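Putative rRNA methylase (Clostridium thermocellum ATCC 27405, PDB 3EEY) binds S-adenosylmethionine and probably uses it as methyl donor to methylate a substrate, thought to be ribosomal RNA. Local coordinates at residues Q84-Y89 and M126-T131; V97-G102 and I119-K124; L9-D14 and T170-Q175. All blocks are in the same frame, centred on the assembly; numbering follows the deposited sequence. Where two conformers were deposited one is given.

Contact 1. Residues Q84-Y89 and M126-T131. With SAM (S-adenosylmethionine), chain K.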
loop_
_atom_site.group_PDB
_atom_site.type_symbol
_atom_site.label_atom_id
_atom_site.label_comp_id
_atom_site.label_asym_id
_atom_site.label_seq_id
_atom_site.Cartn_x
_atom_site.Cartn_y
_atom_site.Cartn_z
ATOM N N GLN A 84 -2.204 25.248 -5.645
ATOM C CA GLN A 84 -3.600 25.447 -6.057
ATOM C C GLN A 84 -3.738 26.202 -7.385
ATOM O O GLN A 84 -4.782 26.142 -8.025
ATOM C CB GLN A 84 -4.403 26.149 -4.950
ATOM C CG GLN A 84 -4.032 27.601 -4.673
ATOM C CD GLN A 84 -2.948 27.754 -3.620
ATOM O OE1 GLN A 84 -2.156 26.841 -3.381
ATOM N NE2 GLN A 84 -2.905 28.917 -2.990
ATOM N N ASN A 85 -2.669 26.886 -7.797
ATOM C CA ASN A 85 -2.654 27.655 -9.037
ATOM C C ASN A 85 -1.830 26.997 -10.141
ATOM O O ASN A 85 -1.415 27.681 -11.079
ATOM C CB ASN A 85 -2.106 29.066 -8.782
ATOM C CG ASN A 85 -2.914 29.845 -7.763
ATOM O OD1 ASN A 85 -4.145 29.894 -7.822
ATOM N ND2 ASN A 85 -2.217 30.483 -6.828
ATOM N N MET A 86 -1.606 25.684 -10.034
ATOM C CA MET A 86 -0.708 24.963 -10.948
ATOM C C MET A 86 -1.186 24.949 -12.404
ATOM O O MET A 86 -0.379 24.805 -13.328
ATOM C CB MET A 86 -0.349 23.542 -10.432
ATOM C CG MET A 86 -1.406 22.444 -10.607
ATOM S SD MET A 86 -0.860 20.742 -10.287
ATOM C CE MET A 86 -0.381 20.882 -8.566
ATOM N N ASP A 87 -2.492 25.127 -12.597
ATOM C CA ASP A 87 -3.109 25.141 -13.929
ATOM C C ASP A 87 -2.787 26.399 -14.749
ATOM O O ASP A 87 -2.927 26.400 -15.973
ATOM C CB ASP A 87 -4.628 24.956 -13.819
ATOM C CG ASP A 87 -5.294 26.015 -12.950
ATOM O OD1 ASP A 87 -4.690 26.470 -11.954
ATOM O OD2 ASP A 87 -6.443 26.387 -13.256
ATOM N N LYS A 88 -2.356 27.458 -14.068
ATOM C CA LYS A 88 -1.923 28.702 -14.717
ATOM C C LYS A 88 -0.564 28.570 -15.416
ATOM O O LYS A 88 -0.215 29.392 -16.264
ATOM C CB LYS A 88 -1.858 29.846 -13.699
ATOM C CG LYS A 88 -3.209 30.265 -13.146
ATOM C CD LYS A 88 -3.082 31.316 -12.066
ATOM C CE LYS A 88 -4.442 31.611 -11.468
ATOM N NZ LYS A 88 -4.363 32.472 -10.260
ATOM N N TYR A 89 0.192 27.534 -15.062
ATOM C CA TYR A 89 1.566 27.409 -15.511
ATOM C C TYR A 89 1.772 26.181 -16.377
ATOM O O TYR A 89 2.748 26.093 -17.122
ATOM C CB TYR A 89 2.500 27.360 -14.304
ATOM C CG TYR A 89 2.394 28.554 -13.386
ATOM C CD1 TYR A 89 3.182 29.689 -13.591
ATOM C CD2 TYR A 89 1.521 28.544 -12.297
ATOM C CE1 TYR A 89 3.094 30.792 -12.735
ATOM C CE2 TYR A 89 1.424 29.641 -11.438
ATOM C CZ TYR A 89 2.211 30.759 -11.668
ATOM O OH TYR A 89 2.131 31.837 -10.821
ATOM N N MET A 126 -5.422 16.355 -10.549
ATOM C CA MET A 126 -6.255 15.278 -11.107
ATOM C C MET A 126 -6.731 15.591 -12.531
ATOM O O MET A 126 -6.791 14.694 -13.366
ATOM C CB MET A 126 -7.433 14.925 -10.180
ATOM C CG MET A 126 -7.103 13.912 -9.075
ATOM S SD MET A 126 -8.464 13.342 -8.013
ATOM C CE MET A 126 -8.602 14.716 -6.887
ATOM N N GLU A 127 -7.056 16.859 -12.799
ATOM C CA GLU A 127 -7.409 17.316 -14.146
ATOM C C GLU A 127 -6.218 17.228 -15.103
ATOM O O GLU A 127 -6.357 16.784 -16.244
ATOM C CB GLU A 127 -7.937 18.754 -14.102
ATOM C CG GLU A 127 -9.424 18.871 -13.770
ATOM C CD GLU A 127 -9.804 20.212 -13.155
ATOM O OE1 GLU A 127 -9.138 21.234 -13.452
ATOM O OE2 GLU A 127 -10.781 20.240 -12.372
ATOM N N LEU A 128 -5.049 17.654 -14.620
ATOM C CA LEU A 128 -3.818 17.699 -15.417
ATOM C C LEU A 128 -3.197 16.342 -15.718
ATOM O O LEU A 128 -2.391 16.232 -16.636
ATOM C CB LEU A 128 -2.780 18.603 -14.734
ATOM C CG LEU A 128 -2.897 20.119 -14.933
ATOM C CD1 LEU A 128 -1.977 20.859 -13.985
ATOM C CD2 LEU A 128 -2.598 20.508 -16.380
ATOM N N LEU A 129 -3.563 15.321 -14.941
ATOM C CA LEU A 129 -3.029 13.965 -15.097
ATOM C C LEU A 129 -3.459 13.307 -16.378
ATOM O O LEU A 129 -4.636 13.358 -16.745
ATOM C CB LEU A 129 -3.484 13.054 -13.957
ATOM C CG LEU A 129 -2.639 12.834 -12.708
ATOM C CD1 LEU A 129 -3.164 11.591 -12.014
ATOM C CD2 LEU A 129 -1.160 12.684 -13.030
ATOM N N VAL A 130 -2.490 12.680 -17.040
ATOM C CA VAL A 130 -2.736 11.800 -18.167
ATOM C C VAL A 130 -3.326 10.492 -17.609
ATOM O O VAL A 130 -3.094 10.151 -16.443
ATOM C CB VAL A 130 -1.420 11.589 -18.992
ATOM C CG1 VAL A 130 -0.408 10.731 -18.237
ATOM C CG2 VAL A 130 -1.710 11.009 -20.368
ATOM N N THR A 131 -4.120 9.785 -18.412
ATOM C CA THR A 131 -4.612 8.466 -18.011
ATOM C C THR A 131 -3.435 7.531 -17.763
ATOM O O THR A 131 -2.477 7.508 -18.533
ATOM C CB THR A 131 -5.605 7.847 -19.027
ATOM O OG1 THR A 131 -5.287 8.296 -20.351
ATOM C CG2 THR A 131 -7.007 8.271 -18.705
HETATM N N SAM K . 9.100 17.572 -0.502
HETATM C CA SAM K . 9.674 18.569 0.456
HETATM C C SAM K . 11.165 18.333 0.709
HETATM O O SAM K . 11.746 18.795 1.697
HETATM O OXT SAM K . 11.830 17.677 -0.092
HETATM C CB SAM K . 8.862 18.602 1.745
HETATM C CG SAM K . 7.644 19.515 1.644
HETATM S SD SAM K . 7.221 20.340 3.203
HETATM C CE SAM K . 6.536 18.944 4.137
HETATM C "C5'" SAM K . 5.751 21.271 2.691
HETATM C "C4'" SAM K . 6.140 22.438 1.779
HETATM O "O4'" SAM K . 5.018 22.931 1.071
HETATM C "C3'" SAM K . 6.731 23.613 2.557
HETATM O "O3'" SAM K . 7.958 23.968 1.964
HETATM C "C2'" SAM K . 5.712 24.727 2.413
HETATM O "O2'" SAM K . 6.298 26.014 2.359
HETATM C "C1'" SAM K . 5.035 24.345 1.101
HETATM N N9 SAM K . 3.674 24.896 0.949
HETATM C C8 SAM K . 2.789 25.287 1.926
HETATM N N7 SAM K . 1.660 25.735 1.323
HETATM C C5 SAM K . 1.821 25.635 -0.019
HETATM C C6 SAM K . 1.008 25.946 -1.104
HETATM N N6 SAM K . -0.215 26.447 -0.945
HETATM N N1 SAM K . 1.487 25.730 -2.377
HETATM C C2 SAM K . 2.747 25.217 -2.601
HETATM N N3 SAM K . 3.538 24.903 -1.525
HETATM C C4 SAM K . 3.086 25.112 -0.262
#

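Contact 2. Residues V97-G102 and I119-K124. With SAM (S-adenosylmethionine), chain K.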
loop_
_atom_site.group_PDB
_atom_site.type_symbol
_atom_site.label_atom_id
_atom_site.label_comp_id
_atom_site.label_asym_id
_atom_site.label_seq_id
_atom_site.Cartn_x
_atom_site.Cartn_y
_atom_site.Cartn_z
ATOM N N VAL A 97 2.419 13.736 -10.018
ATOM C CA VAL A 97 2.462 14.888 -9.121
ATOM C C VAL A 97 2.782 14.375 -7.719
ATOM O O VAL A 97 2.195 13.403 -7.268
ATOM C CB VAL A 97 1.127 15.692 -9.098
ATOM C CG1 VAL A 97 1.305 17.033 -8.391
ATOM C CG2 VAL A 97 0.600 15.946 -10.495
ATOM N N MET A 98 3.720 15.021 -7.037
ATOM C CA MET A 98 4.060 14.638 -5.678
ATOM C C MET A 98 3.613 15.716 -4.686
ATOM O O MET A 98 3.940 16.893 -4.844
ATOM C CB MET A 98 5.563 14.339 -5.533
ATOM C CG MET A 98 6.097 13.183 -6.391
ATOM S SD MET A 98 7.863 12.819 -6.133
ATOM C CE MET A 98 7.859 11.718 -4.751
ATOM N N PHE A 99 2.846 15.303 -3.681
ATOM C CA PHE A 99 2.487 16.166 -2.549
ATOM C C PHE A 99 3.139 15.650 -1.285
ATOM O O PHE A 99 3.100 14.447 -0.986
ATOM C CB PHE A 99 0.973 16.189 -2.330
ATOM C CG PHE A 99 0.227 16.995 -3.333
ATOM C CD1 PHE A 99 -0.059 18.332 -3.092
ATOM C CD2 PHE A 99 -0.200 16.424 -4.517
ATOM C CE1 PHE A 99 -0.758 19.077 -4.019
ATOM C CE2 PHE A 99 -0.904 17.160 -5.449
ATOM C CZ PHE A 99 -1.177 18.483 -5.211
ATOM N N ASN A 100 3.734 16.564 -0.539
ATOM C CA ASN A 100 4.299 16.256 0.763
ATOM C C ASN A 100 3.744 17.273 1.756
ATOM O O ASN A 100 4.171 18.422 1.777
ATOM C CB ASN A 100 5.819 16.326 0.664
ATOM C CG ASN A 100 6.508 15.371 1.595
ATOM O OD1 ASN A 100 6.693 15.670 2.769
ATOM N ND2 ASN A 100 6.904 14.213 1.075
ATOM N N LEU A 101 2.773 16.857 2.562
ATOM C CA LEU A 101 1.945 17.795 3.324
ATOM C C LEU A 101 2.453 18.083 4.729
ATOM O O LEU A 101 2.697 17.170 5.503
ATOM C CB LEU A 101 0.501 17.286 3.404
ATOM C CG LEU A 101 -0.258 17.002 2.109
ATOM C CD1 LEU A 101 -1.706 16.700 2.459
ATOM C CD2 LEU A 101 -0.166 18.191 1.178
ATOM N N GLY A 102 2.570 19.368 5.054
ATOM C CA GLY A 102 3.030 19.824 6.368
ATOM C C GLY A 102 3.818 21.116 6.247
ATOM O O GLY A 102 3.590 21.896 5.324
ATOM N N ILE A 119 -6.754 20.643 -1.274
ATOM C CA ILE A 119 -7.892 20.082 -2.012
ATOM C C ILE A 119 -8.020 20.696 -3.422
ATOM O O ILE A 119 -8.221 19.976 -4.403
ATOM C CB ILE A 119 -9.216 20.205 -1.178
ATOM C CG1 ILE A 119 -9.204 19.199 -0.025
ATOM C CG2 ILE A 119 -10.446 19.974 -2.040
ATOM C CD1 ILE A 119 -10.090 19.567 1.143
ATOM N N GLN A 120 -7.885 22.019 -3.511
ATOM C CA GLN A 120 -7.842 22.726 -4.795
ATOM C C GLN A 120 -6.739 22.207 -5.712
ATOM O O GLN A 120 -7.006 21.880 -6.868
ATOM C CB GLN A 120 -7.603 24.216 -4.584
ATOM C CG GLN A 120 -8.820 25.059 -4.383
ATOM C CD GLN A 120 -8.479 26.518 -4.531
ATOM O OE1 GLN A 120 -8.208 26.989 -5.639
ATOM N NE2 GLN A 120 -8.463 27.242 -3.412
ATOM N N ALA A 121 -5.506 22.142 -5.194
ATOM C CA ALA A 121 -4.351 21.629 -5.959
ATOM C C ALA A 121 -4.530 20.187 -6.386
ATOM O O ALA A 121 -4.128 19.822 -7.492
ATOM C CB ALA A 121 -3.088 21.760 -5.173
ATOM N N LEU A 122 -5.125 19.372 -5.509
ATOM C CA LEU A 122 -5.438 17.983 -5.845
ATOM C C LEU A 122 -6.429 17.867 -7.000
ATOM O O LEU A 122 -6.262 17.011 -7.853
ATOM C CB LEU A 122 -5.938 17.208 -4.627
ATOM C CG LEU A 122 -4.901 16.805 -3.581
ATOM C CD1 LEU A 122 -5.591 16.400 -2.286
ATOM C CD2 LEU A 122 -3.998 15.698 -4.093
ATOM N N SER A 123 -7.446 18.726 -7.024
ATOM C CA SER A 123 -8.385 18.792 -8.161
ATOM C C SER A 123 -7.679 19.184 -9.454
ATOM O O SER A 123 -7.933 18.591 -10.504
ATOM C CB SER A 123 -9.511 19.795 -7.899
ATOM O OG SER A 123 -9.922 19.759 -6.545
ATOM N N LYS A 124 -6.801 20.187 -9.362
ATOM C CA LYS A 124 -6.037 20.683 -10.507
ATOM C C LYS A 124 -5.090 19.611 -11.026
ATOM O O LYS A 124 -4.993 19.396 -12.237
ATOM C CB LYS A 124 -5.249 21.956 -10.147
ATOM C CG LYS A 124 -6.081 23.187 -9.749
ATOM C CD LYS A 124 -7.273 23.424 -10.678
ATOM C CE LYS A 124 -7.866 24.830 -10.571
ATOM N NZ LYS A 124 -7.551 25.555 -9.307
HETATM N N SAM K . 9.100 17.572 -0.502
HETATM C CA SAM K . 9.674 18.569 0.456
HETATM C C SAM K . 11.165 18.333 0.709
HETATM O O SAM K . 11.746 18.795 1.697
HETATM O OXT SAM K . 11.830 17.677 -0.092
HETATM C CB SAM K . 8.862 18.602 1.745
HETATM C CG SAM K . 7.644 19.515 1.644
HETATM S SD SAM K . 7.221 20.340 3.203
HETATM C CE SAM K . 6.536 18.944 4.137
HETATM C "C5'" SAM K . 5.751 21.271 2.691
HETATM C "C4'" SAM K . 6.140 22.438 1.779
HETATM O "O4'" SAM K . 5.018 22.931 1.071
HETATM C "C3'" SAM K . 6.731 23.613 2.557
HETATM O "O3'" SAM K . 7.958 23.968 1.964
HETATM C "C2'" SAM K . 5.712 24.727 2.413
HETATM O "O2'" SAM K . 6.298 26.014 2.359
HETATM C "C1'" SAM K . 5.035 24.345 1.101
HETATM N N9 SAM K . 3.674 24.896 0.949
HETATM C C8 SAM K . 2.789 25.287 1.926
HETATM N N7 SAM K . 1.660 25.735 1.323
HETATM C C5 SAM K . 1.821 25.635 -0.019
HETATM C C6 SAM K . 1.008 25.946 -1.104
HETATM N N6 SAM K . -0.215 26.447 -0.945
HETATM N N1 SAM K . 1.487 25.730 -2.377
HETATM C C2 SAM K . 2.747 25.217 -2.601
HETATM N N3 SAM K . 3.538 24.903 -1.525
HETATM C C4 SAM K . 3.086 25.112 -0.262
#

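Contact 3. Residues L9-D14 and T170-Q175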
loop_
_atom_site.group_PDB
_atom_site.type_symbol
_atom_site.label_atom_id
_atom_site.label_comp_id
_atom_site.label_asym_id
_atom_site.label_seq_id
_atom_site.Cartn_x
_atom_site.Cartn_y
_atom_site.Cartn_z
ATOM N N LEU A 9 6.933 7.842 3.034
ATOM C CA LEU A 9 7.902 8.624 2.274
ATOM C C LEU A 9 8.717 7.795 1.279
ATOM O O LEU A 9 8.850 8.178 0.121
ATOM C CB LEU A 9 8.838 9.382 3.221
ATOM C CG LEU A 9 9.871 10.334 2.603
ATOM C CD1 LEU A 9 9.229 11.476 1.805
ATOM C CD2 LEU A 9 10.780 10.891 3.683
ATOM N N GLY A 10 9.246 6.661 1.727
ATOM C CA GLY A 10 9.987 5.749 0.867
ATOM C C GLY A 10 9.139 5.088 -0.205
ATOM O O GLY A 10 9.602 4.882 -1.325
ATOM N N GLN A 11 7.898 4.757 0.148
ATOM C CA GLN A 11 6.940 4.142 -0.767
ATOM C C GLN A 11 6.443 5.078 -1.874
ATOM O O GLN A 11 6.215 4.625 -3.002
ATOM C CB GLN A 11 5.759 3.572 0.011
ATOM C CG GLN A 11 6.058 2.268 0.717
ATOM C CD GLN A 11 4.814 1.559 1.158
ATOM O OE1 GLN A 11 3.913 1.287 0.356
ATOM N NE2 GLN A 11 4.751 1.245 2.442
ATOM N N SER A 12 6.286 6.369 -1.554
ATOM C CA SER A 12 5.950 7.390 -2.558
ATOM C C SER A 12 6.954 7.425 -3.716
ATOM O O SER A 12 6.564 7.468 -4.881
ATOM C CB SER A 12 5.808 8.773 -1.922
ATOM O OG SER A 12 7.050 9.285 -1.463
ATOM N N HIS A 13 8.242 7.365 -3.388
ATOM C CA HIS A 13 9.306 7.287 -4.387
ATOM C C HIS A 13 9.243 6.014 -5.235
ATOM O O HIS A 13 9.446 6.066 -6.449
ATOM C CB HIS A 13 10.661 7.391 -3.697
ATOM C CG HIS A 13 10.998 8.773 -3.235
ATOM N ND1 HIS A 13 12.193 9.386 -3.537
ATOM C CD2 HIS A 13 10.300 9.661 -2.490
ATOM C CE1 HIS A 13 12.219 10.589 -2.997
ATOM N NE2 HIS A 13 11.079 10.782 -2.360
ATOM N N ASP A 14 8.959 4.879 -4.590
ATOM C CA ASP A 14 8.785 3.594 -5.273
ATOM C C ASP A 14 7.622 3.594 -6.267
ATOM O O ASP A 14 7.751 3.050 -7.365
ATOM C CB ASP A 14 8.602 2.452 -4.264
ATOM C CG ASP A 14 9.907 2.040 -3.588
ATOM O OD1 ASP A 14 10.975 2.603 -3.901
ATOM O OD2 ASP A 14 9.861 1.128 -2.739
ATOM N N THR A 170 -2.267 3.951 2.349
ATOM C CA THR A 170 -1.347 3.051 3.011
ATOM C C THR A 170 -1.056 3.628 4.399
ATOM O O THR A 170 -0.793 4.816 4.535
ATOM C CB THR A 170 -0.056 2.856 2.172
ATOM O OG1 THR A 170 -0.403 2.316 0.890
ATOM C CG2 THR A 170 0.907 1.901 2.850
ATOM N N ASP A 171 -1.113 2.774 5.414
ATOM C CA ASP A 171 -1.198 3.201 6.794
ATOM C C ASP A 171 -0.498 2.174 7.681
ATOM O O ASP A 171 -0.707 0.978 7.525
ATOM C CB ASP A 171 -2.678 3.300 7.180
ATOM C CG ASP A 171 -2.925 4.210 8.365
ATOM O OD1 ASP A 171 -1.954 4.779 8.919
ATOM O OD2 ASP A 171 -4.109 4.355 8.739
ATOM N N PHE A 172 0.330 2.654 8.607
ATOM C CA PHE A 172 0.995 1.798 9.582
ATOM C C PHE A 172 0.266 1.874 10.904
ATOM O O PHE A 172 0.400 2.837 11.645
ATOM C CB PHE A 172 2.472 2.163 9.702
ATOM C CG PHE A 172 3.207 2.037 8.396
ATOM C CD1 PHE A 172 3.691 0.800 7.968
ATOM C CD2 PHE A 172 3.364 3.145 7.563
ATOM C CE1 PHE A 172 4.354 0.669 6.733
ATOM C CE2 PHE A 172 4.009 3.022 6.320
ATOM C CZ PHE A 172 4.501 1.791 5.915
ATOM N N ILE A 173 -0.523 0.839 11.174
ATOM C CA ILE A 173 -1.583 0.916 12.173
ATOM C C ILE A 173 -1.134 0.533 13.583
ATOM O O ILE A 173 -1.859 0.784 14.538
ATOM C CB ILE A 173 -2.847 0.103 11.738
ATOM C CG1 ILE A 173 -2.526 -1.388 11.605
ATOM C CG2 ILE A 173 -3.396 0.640 10.427
ATOM C CD1 ILE A 173 -3.724 -2.285 11.304
ATOM N N ASN A 174 0.051 -0.065 13.703
ATOM C CA ASN A 174 0.608 -0.434 15.000
ATOM C C ASN A 174 1.671 0.540 15.515
ATOM O O ASN A 174 2.249 0.334 16.587
ATOM C CB ASN A 174 1.145 -1.867 14.976
ATOM C CG ASN A 174 2.486 -1.988 14.273
ATOM O OD1 ASN A 174 2.745 -1.325 13.268
ATOM N ND2 ASN A 174 3.334 -2.872 14.783
ATOM N N GLN A 175 1.921 1.595 14.742
ATOM C CA GLN A 175 2.868 2.636 15.132
ATOM C C GLN A 175 2.167 3.766 15.864
ATOM O O GLN A 175 1.064 4.169 15.496
ATOM C CB GLN A 175 3.618 3.185 13.914
ATOM C CG GLN A 175 4.620 2.222 13.309
ATOM C CD GLN A 175 5.350 2.807 12.116
ATOM O OE1 GLN A 175 5.618 4.009 12.066
ATOM N NE2 GLN A 175 5.676 1.958 11.144
HETATM O O HOH W 1 1.473 0.844 -0.439
#

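Contact 1. Residues Q84-Y89 and M126-T131
M86 and L128 carry this contact, their side chains running antiparallel alongside each other. The tight part is small: CD1 of L128 lies 3.8 Å from CG of M86 and 3.9 Å from its SD, so a single methyl of the leucine rests against the middle of the thioether chain. M86 starts with CG wedged between the backbone N and the carbonyl carbon (chi1 78°); this and an extended chi2 lay CG and SD alongside the leucine methyl, and the bend at chi3 turns only the terminal methyl, CE. M86 is buried, and its side chain also touches A29 and K124; behind L128 lies V94 at the start of strand 94-101.

The fold is the Rossmann-like one of the S-adenosylmethionine-dependent methyltransferases. Residues 84-88 belong to a 3-10 segment that starts earlier in the chain, in the connection between strands 76-79 and 94-101, while L128 closes helix 115-128 just before L129 leaves helical geometry. Y89 N to M86 O, 3.3 Å, is one of the connection's own backbone bonds.

Packing thins toward D87. The nearest approach there is from its CA to L128 CD1, 4.4 Å, and no hydrogen bond spans the two segments. The side chain of K124 touches D87 while its NZ is hydrogen-bonded to Q84 O, and its charge would probably ease that of the D87 carboxylate.

At its other end the 3-10 segment faces the cofactor. Q84 OE1 accepts a nearly straight hydrogen bond from the adenine amino group, SAM N6, at 3.1 Å and 171°. The Q84 chain bends at chi2 (-90°) to bring its amide there, its flank lying against T117 and Q120 of helix 115-128.

Contact 2. Residues V97-G102 and I119-K124
F99 points from strand 94-101 toward helix 115-128 and meets two neighbouring helix residues, A121 and L122, with different parts of its ring. From CB the chain sets CG anti to the carbonyl carbon and beside the backbone N (chi1 -75°), which sends the ring out from the sheet. On one side of the ring, CD2 is 3.9 Å and CE2 3.7 Å from L122 CD2. This methyl sits over one face in a CH-pi contact, 4.1 Å from the ring centroid and 27° off the normal. On the other side, CE1 comes to 3.7 Å from A121 CB, and at the tip CZ is 3.8 Å from the same carbon. A121 CB therefore meets the edge near the ring plane while L122 covers a face.

Strand 94-101, helix 115-128 and the adjacent parallel strand 133-139 form a beta-alpha-beta crossover of the Rossmann-like methyltransferase fold, and the contact packs its helix on its first strand. F99 is further enclosed by A29 and by I135 and V137 of strand 133-139, and its ring meets that of H83 with planes about 60° apart. L122 also touches V153 of helix 148-157.

Within the helix, I119 O accepts from S123 N and, at 2.7 Å, from S123 OG, the two donors coming from opposite faces of its plane.

The strand's next residue turns to the cofactor instead. N100 O lies 3.4 Å from SAM CE, the methyl carbon on the sulfonium, and N100 CB lies 3.7 Å from SAM N, while N100 N is hydrogen-bonded to T30 OG1.

Contact 3. Residues L9-D14 and T170-Q175
Helix 8-19 packs here on strand 165-172, one of the two outermost strands of the sheet within its own chain, and Q11 bridges the gap to T170 and F172. Its CG stands anti to the carbonyl carbon (chi1 -76°), and the extended chain beyond brings the amide across to T170 and F172, whose side chains come from the opposing direction. Q11 NE2 comes within 3.5 Å of F172 CZ, approaching the ring obliquely with the amide and ring planes 83° apart. The same nitrogen lies 3.9 Å from the T170 methyl, CG2.

In this part of the Rossmann-like fold the sheet does not stop at the chain's edge: T170, D171 and F172 pair antiparallel with a strand of the second subunit, so the contact lies at the dimer interface. The buried amide of Q11 has partners at both polar atoms, which probably fixes its rotation. Q11 NE2 gives its hydrogen bonds to K6 O and to OE1 of Q168 of the second subunit. At the amide oxygen, a water donates to Q11 OE1 at 2.6 Å and is also hydrogen-bonded to T170 OG1 at 2.7 Å, linking helix and strand.

Contacts 1 and 2 share helix 115-128 and adjoin each other, their centres 10 Å apart: K124 NZ lies 3.1 Å from Q84 O, probably hydrogen-bonded, and A121 CB packs 3.6 Å from Q84 N. Both reach S-adenosylmethionine, contact 1 at the adenine and contact 2 near the methionine and its methyl group; the cofactor is also hydrogen-bonded to D54, H83 and N33. Contact 3, centred 18 Å from contact 2, touches it where L9 CD1 lies 3.7 Å from N100 ND2, next to the cofactor pocket. Its centre is 25 Å from that of contact 1, on the opposite side of the chain's centre, at the subunit interface.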